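Local coordinates for protein alpha-1,3-glucanase (Streptomyces thermodiastaticus, PDB 7C7D) that probably hydrolyses alpha-1,3-glucan, as a thermostable glycosidase of family GH87 whose catalytic unit carries a right-handed parallel beta-helix, at residues Ser273-Phe276 with Ile277-Thr280. Residues are numbered along the deposited sequence; the frame is centred on the assembly and turned at random.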
# COMPACT_ATOMS: atom_id res chain seq x y z
N SER A 273 -9.37 -10.07 14.96
CA SER A 273 -8.39 -9.69 15.95
C SER A 273 -7.78 -8.36 15.56
O SER A 273 -7.54 -8.10 14.37
CB SER A 273 -7.27 -10.73 16.02
OG SER A 273 -6.34 -10.40 17.04
N SER A 274 -7.52 -7.53 16.57
CA SER A 274 -6.78 -6.29 16.40
C SER A 274 -5.39 -6.36 17.01
O SER A 274 -4.73 -5.33 17.15
CB SER A 274 -7.57 -5.12 16.98
OG SER A 274 -8.82 -4.98 16.33
N HIS A 275 -4.92 -7.56 17.37
CA HIS A 275 -3.64 -7.74 18.05
C HIS A 275 -3.27 -9.21 17.94
O HIS A 275 -3.28 -9.93 18.94
CB HIS A 275 -3.78 -7.31 19.51
CG HIS A 275 -2.48 -7.22 20.26
ND1 HIS A 275 -2.42 -7.38 21.63
CD2 HIS A 275 -1.22 -6.96 19.85
CE1 HIS A 275 -1.17 -7.24 22.02
NE2 HIS A 275 -0.42 -6.98 20.97
N PHE A 276 -2.98 -9.68 16.73
CA PHE A 276 -2.99 -11.11 16.46
C PHE A 276 -1.71 -11.80 16.93
O PHE A 276 -1.76 -12.69 17.79
CB PHE A 276 -3.28 -11.38 14.98
CG PHE A 276 -3.33 -12.83 14.62
CD1 PHE A 276 -4.29 -13.66 15.18
CD2 PHE A 276 -2.41 -13.37 13.75
CE1 PHE A 276 -4.34 -15.01 14.84
CE2 PHE A 276 -2.45 -14.70 13.41
CZ PHE A 276 -3.41 -15.53 13.96
N ILE A 277 -0.56 -11.43 16.37
CA ILE A 277 0.73 -11.94 16.80
C ILE A 277 1.57 -10.77 17.27
O ILE A 277 1.69 -9.77 16.56
CB ILE A 277 1.44 -12.72 15.68
CG1 ILE A 277 0.73 -14.05 15.42
CG2 ILE A 277 2.91 -12.96 16.02
CD1 ILE A 277 1.16 -14.74 14.13
N ASP A 278 2.15 -10.89 18.47
CA ASP A 278 2.98 -9.83 19.03
C ASP A 278 4.09 -10.51 19.83
O ASP A 278 3.84 -11.04 20.92
CB ASP A 278 2.14 -8.90 19.90
CG ASP A 278 2.88 -7.65 20.34
OD1 ASP A 278 4.10 -7.54 20.10
OD2 ASP A 278 2.22 -6.76 20.93
N GLN A 279 5.31 -10.51 19.29
CA GLN A 279 6.41 -11.19 19.94
C GLN A 279 7.71 -10.58 19.45
O GLN A 279 7.84 -10.26 18.26
CB GLN A 279 6.38 -12.69 19.63
CG GLN A 279 6.34 -13.02 18.15
CD GLN A 279 6.08 -14.49 17.88
OE1 GLN A 279 5.48 -15.19 18.69
NE2 GLN A 279 6.55 -14.97 16.74
N THR A 280 8.66 -10.40 20.36
CA THR A 280 9.91 -9.77 19.98
C THR A 280 10.87 -10.74 19.32
O THR A 280 11.81 -10.31 18.66
CB THR A 280 10.59 -9.14 21.20
OG1 THR A 280 10.78 -10.14 22.21
CG2 THR A 280 9.73 -8.01 21.77
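At a corner of the parallel beta-helix, where the chain leaves strand 269-272 and turns into strand 277-279, His275 reaches forward to the carboxylate of Asp278. NE2 of His275 donates to OD2 of Asp278 at 2.6 Å, and the bond is short and nearly straight (172°). The oxygen lies almost exactly in the imidazole plane, yet the carboxylate is turned 70° from that plane and accepts through its anti lone pair. The CB atoms of His275 and Asp278 leave the same side of the backbone, and with CG of His275 anti to its own N (chi1 -170°) the ring is swung along the chain toward Asp278. The Asp278 carboxylate bridges two coils: OD2 holds His275 of its own turn, while OD1 takes a hydrogen bond from ND2 of Asn310 on the adjoining strand 309-311 of the next coil. Pro252 and Pro305 pack against this polar pair. On the other side of the backbone, Phe276 and Ile277 are buried side by side, CD2 of Phe276 meeting CG1 of Ile277 at 3.6 Å. Upstream, the bend begins with an ST turn, OG of Ser273 accepting from N of His275 at 3.2 Å.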